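Local coordinates for protein prolyl endopeptidase (Myxococcus xanthus, PDB 2BKL) that probably cleaves oligopeptides on the carboxyl side of proline, and far less readily after alanine, as a serine endopeptidase of the S9A family, at residues A[581-584]-A[585-588]; A[562-565]-A[566-569]. All coordinates share one frame; numbering follows the deposited sequence.

Contact 1: residues A[581-584]-A[585-588]; sequences AEKP and EDFK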
loop_
_atom_site.group_PDB
_atom_site.type_symbol
_atom_site.label_atom_id
_atom_site.label_comp_id
_atom_site.label_asym_id
_atom_site.label_seq_id
_atom_site.Cartn_x
_atom_site.Cartn_y
_atom_site.Cartn_z
ATOM N N ALA A 581 21.246 0.092 10.187
ATOM C CA ALA A 581 22.553 0.663 10.394
ATOM C C ALA A 581 23.187 0.297 11.729
ATOM O O ALA A 581 24.366 0.605 11.943
ATOM C CB ALA A 581 22.482 2.162 10.218
ATOM N N GLU A 582 22.446 -0.361 12.608
ATOM C CA GLU A 582 23.016 -0.904 13.834
ATOM C C GLU A 582 24.056 -2.002 13.543
ATOM O O GLU A 582 24.904 -2.297 14.391
ATOM C CB GLU A 582 21.920 -1.467 14.752
ATOM C CG GLU A 582 20.984 -0.375 15.284
ATOM C CD GLU A 582 19.641 -0.872 15.789
ATOM O OE1 GLU A 582 18.989 -1.677 15.060
ATOM O OE2 GLU A 582 19.232 -0.405 16.892
ATOM N N LYS A 583 23.984 -2.615 12.365
ATOM C CA LYS A 583 24.903 -3.690 11.955
ATOM C C LYS A 583 25.898 -3.176 10.917
ATOM O O LYS A 583 25.516 -2.427 10.025
ATOM C CB LYS A 583 24.114 -4.875 11.384
ATOM C CG LYS A 583 23.249 -5.540 12.440
ATOM C CD LYS A 583 22.379 -6.659 11.876
ATOM C CE LYS A 583 21.294 -7.083 12.886
ATOM N NZ LYS A 583 19.906 -7.204 12.276
ATOM N N PRO A 584 27.175 -3.543 11.009
ATOM C CA PRO A 584 28.203 -2.930 10.149
ATOM C C PRO A 584 27.998 -3.105 8.647
ATOM O O PRO A 584 28.185 -2.135 7.893
ATOM C CB PRO A 584 29.518 -3.614 10.581
ATOM C CG PRO A 584 29.106 -4.791 11.399
ATOM C CD PRO A 584 27.737 -4.517 11.957
ATOM N N GLU A 585 27.671 -4.319 8.201
ATOM C CA GLU A 585 27.519 -4.561 6.765
ATOM C C GLU A 585 26.277 -3.838 6.247
ATOM O O GLU A 585 26.292 -3.282 5.147
ATOM C CB GLU A 585 27.468 -6.060 6.426
ATOM C CG GLU A 585 28.834 -6.778 6.460
ATOM C CD GLU A 585 29.965 -6.035 5.719
ATOM O OE1 GLU A 585 29.799 -5.631 4.531
ATOM O OE2 GLU A 585 31.049 -5.867 6.332
ATOM N N ASP A 586 25.204 -3.875 7.031
ATOM C CA ASP A 586 23.986 -3.181 6.637
ATOM C C ASP A 586 24.246 -1.688 6.538
ATOM O O ASP A 586 23.719 -1.015 5.647
ATOM C CB ASP A 586 22.858 -3.354 7.650
ATOM C CG ASP A 586 22.307 -4.769 7.756
ATOM O OD1 ASP A 586 22.866 -5.714 7.146
ATOM O OD2 ASP A 586 21.294 -4.993 8.474
ATOM N N PHE A 587 24.993 -1.141 7.501
ATOM C CA PHE A 587 25.315 0.279 7.493
ATOM C C PHE A 587 26.001 0.682 6.206
ATOM O O PHE A 587 25.685 1.718 5.641
ATOM C CB PHE A 587 26.213 0.644 8.703
ATOM C CG PHE A 587 26.838 2.007 8.604
ATOM C CD1 PHE A 587 26.083 3.147 8.805
ATOM C CD2 PHE A 587 28.175 2.150 8.282
ATOM C CE1 PHE A 587 26.658 4.414 8.694
ATOM C CE2 PHE A 587 28.744 3.414 8.146
ATOM C CZ PHE A 587 27.984 4.543 8.387
ATOM N N LYS A 588 26.964 -0.112 5.747
ATOM C CA LYS A 588 27.697 0.249 4.540
ATOM C C LYS A 588 26.721 0.389 3.355
ATOM O O LYS A 588 26.775 1.350 2.600
ATOM C CB LYS A 588 28.777 -0.768 4.207
ATOM C CG LYS A 588 29.578 -0.378 2.988
ATOM C CD LYS A 588 30.883 -1.153 2.913
ATOM C CE LYS A 588 31.712 -0.693 1.702
ATOM N NZ LYS A 588 30.985 -0.958 0.430
HETATM O O HOH W 1 19.694 -6.857 9.379
#

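Contact 2: residues A[562-565]-A[566-569]; sequences MVRY and HLFG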
loop_
_atom_site.group_PDB
_atom_site.type_symbol
_atom_site.label_atom_id
_atom_site.label_comp_id
_atom_site.label_asym_id
_atom_site.label_seq_id
_atom_site.Cartn_x
_atom_site.Cartn_y
_atom_site.Cartn_z
ATOM N N MET A 562 18.392 6.977 5.919
ATOM C CA MET A 562 18.353 5.519 6.040
ATOM C C MET A 562 19.336 5.003 7.081
ATOM O O MET A 562 19.350 3.832 7.384
ATOM C CB MET A 562 18.582 4.856 4.683
ATOM C CG MET A 562 17.504 5.225 3.695
ATOM S SD MET A 562 15.838 4.720 4.196
ATOM C CE MET A 562 15.978 2.994 4.233
ATOM N N VAL A 563 20.159 5.892 7.634
ATOM C CA VAL A 563 21.029 5.550 8.748
ATOM C C VAL A 563 20.243 5.557 10.057
ATOM O O VAL A 563 20.599 4.854 11.000
ATOM C CB VAL A 563 22.238 6.515 8.786
ATOM C CG1 VAL A 563 23.107 6.270 10.010
ATOM C CG2 VAL A 563 23.052 6.381 7.499
ATOM N N ARG A 564 19.178 6.355 10.127
ATOM C CA ARG A 564 18.411 6.509 11.361
ATOM C C ARG A 564 16.931 6.081 11.269
ATOM O O ARG A 564 16.198 6.158 12.237
ATOM C CB ARG A 564 18.474 7.943 11.865
ATOM C CG ARG A 564 19.856 8.370 12.271
ATOM C CD ARG A 564 19.998 9.798 12.715
ATOM N NE ARG A 564 19.168 10.185 13.845
ATOM C CZ ARG A 564 19.430 9.894 15.130
ATOM N NH1 ARG A 564 20.453 9.107 15.464
ATOM N NH2 ARG A 564 18.626 10.384 16.073
ATOM N N TYR A 565 16.482 5.596 10.120
ATOM C CA TYR A 565 15.037 5.337 9.950
ATOM C C TYR A 565 14.463 4.345 10.981
ATOM O O TYR A 565 13.300 4.448 11.338
ATOM C CB TYR A 565 14.713 4.874 8.520
ATOM C CG TYR A 565 14.870 3.387 8.348
ATOM C CD1 TYR A 565 16.109 2.815 8.062
ATOM C CD2 TYR A 565 13.794 2.517 8.575
ATOM C CE1 TYR A 565 16.266 1.427 7.958
ATOM C CE2 TYR A 565 13.956 1.115 8.483
ATOM C CZ TYR A 565 15.168 0.588 8.185
ATOM O OH TYR A 565 15.299 -0.765 8.127
ATOM N N HIS A 566 15.278 3.390 11.403
ATOM C CA HIS A 566 14.811 2.321 12.280
ATOM C C HIS A 566 14.460 2.826 13.703
ATOM O O HIS A 566 13.826 2.112 14.468
ATOM C CB HIS A 566 15.862 1.220 12.366
ATOM C CG HIS A 566 17.173 1.708 12.890
ATOM N ND1 HIS A 566 18.036 2.466 12.129
ATOM C CD2 HIS A 566 17.731 1.625 14.123
ATOM C CE1 HIS A 566 19.077 2.811 12.866
ATOM N NE2 HIS A 566 18.914 2.317 14.085
ATOM N N LEU A 567 14.856 4.047 14.036
ATOM C CA LEU A 567 14.643 4.617 15.372
ATOM C C LEU A 567 13.278 5.253 15.579
ATOM O O LEU A 567 12.945 5.667 16.700
ATOM C CB LEU A 567 15.738 5.652 15.671
ATOM C CG LEU A 567 17.176 5.151 15.591
ATOM C CD1 LEU A 567 18.167 6.318 15.640
ATOM C CD2 LEU A 567 17.469 4.167 16.719
ATOM N N PHE A 568 12.502 5.377 14.513
ATOM C CA PHE A 568 11.274 6.145 14.545
ATOM C C PHE A 568 10.084 5.386 13.994
ATOM O O PHE A 568 10.192 4.642 13.020
ATOM C CB PHE A 568 11.422 7.405 13.687
ATOM C CG PHE A 568 12.546 8.324 14.129
ATOM C CD1 PHE A 568 13.862 8.122 13.731
ATOM C CD2 PHE A 568 12.250 9.409 14.931
ATOM C CE1 PHE A 568 14.871 8.965 14.158
ATOM C CE2 PHE A 568 13.254 10.277 15.344
ATOM C CZ PHE A 568 14.570 10.035 14.953
ATOM N N GLY A 569 8.934 5.653 14.571
ATOM C CA GLY A 569 7.687 5.093 14.111
ATOM C C GLY A 569 7.760 3.583 13.977
ATOM O O GLY A 569 8.285 2.922 14.842
HETATM O O HOH W 2 19.181 1.959 9.557
#

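Contact 1: residues A[581-584]-A[585-588]
Lys583 and Asp586 extend together from the chain where it enters helix 584-593. The lysine stem lies alongside the carboxylate, its CD 3.9 Å from Asp586 OD2. The ammonium group does not close a direct ion pair: Lys583 NZ stays 4.6 Å from Asp586 OD2, and a water fills the step, accepting from Lys583 NZ at 2.9 Å and donating to Asp586 OD2 at 2.6 Å. The same OD2 also accepts from the backbone N of Thr580, so the carboxylate ties the preceding loop to the first turn. Phe587 leaves the helix in another direction. A chi1 of 167° sends its ring to the far side of CB from the backbone N, and an edge of it meets Ala581, whose CB lies in the ring plane, 4.0 Å from Phe587 CD1. Beneath the side chains, Lys583 occupies the N-cap position, and its carbonyl O receives Phe587 N at 2.9 Å, nearly along the C=O axis. Pro584, whose nitrogen has no hydrogen to give, opens the helix and accepts from Lys588 N through its O at 3.2 Å, from a donor tilted off the carbonyl plane. Lys583 and Lys588 are exposed, whereas Ala581 and Phe587 are buried: the phenylalanine packs on Val18 and Val20 of strand 18-21 and meets the rings of His16 and His591, setting the start of helix 584-593 against the N-terminal part of the chain.

Contact 2: residues A[562-565]-A[566-569]
Tyr565 and His566 form an edge-to-face aromatic pair between sequence neighbours, the histidine edge turned toward the tyrosine face with the planes at 82° and the centroids 5.9 Å apart. A CH-pi contact joins them too: His566 CB stands over the centre of the Tyr565 ring, 4.2 Å from its centroid. Tyr565 CG takes the crowded position between backbone N and carbonyl carbon (chi1 86°), which folds the tyrosine ring over His566 N. An alanine at Tyr565 would remove this face and is likely to leave His566 freer to turn and the Gly579 carbonyl without its hydroxyl partner. Among polar contacts, Leu567 N binds Arg564 O at 3.1 Å from above the carbonyl plane, and Phe568 N reaches Tyr565 O in a weak bond. A water donates to Met562 O at 2.9 Å and accepts weakly from His566 ND1, while Val563 O lies at the imidazole edge, 3.2 Å from His566 CE1. Van der Waals packing sets Leu567 CD1 over one face of the Arg564 guanidinium, toward its rim, 3.6 Å from Arg564 NH1; Glu28 pairs with this arginine through NE. The two i to i+3 backbone bonds mark a short 3-10 turn in the loop between strand 552-556 and helix 575-578 of the alpha/beta-hydrolase domain. Tyr565 meets Tyr578, a pocket residue, edge-to-face, and its side chain lies about 7 Å from the bound benzyloxycarbonyl-alanyl-proline.

Contact 2 comes before contact 1 along the catalytic domain, their centres 13 Å apart, and they touch. Ala581 CB packs on Val563 O at 3.4 Å, Glu582 lies against the His566 ring, and Phe587 reaches Val563. Contact 1, farther from the centre of the chain, is a helix start at the surface, with a water-bridged pair of opposite charges on one side and the buried Phe587 on another. Contact 2, closer in, is more enclosed and relies on aromatic packing in an irregular loop beside the substrate pocket. Helix 584-593 links the two, since it belongs to contact 1 and also packs on Met562 and Val563 of contact 2.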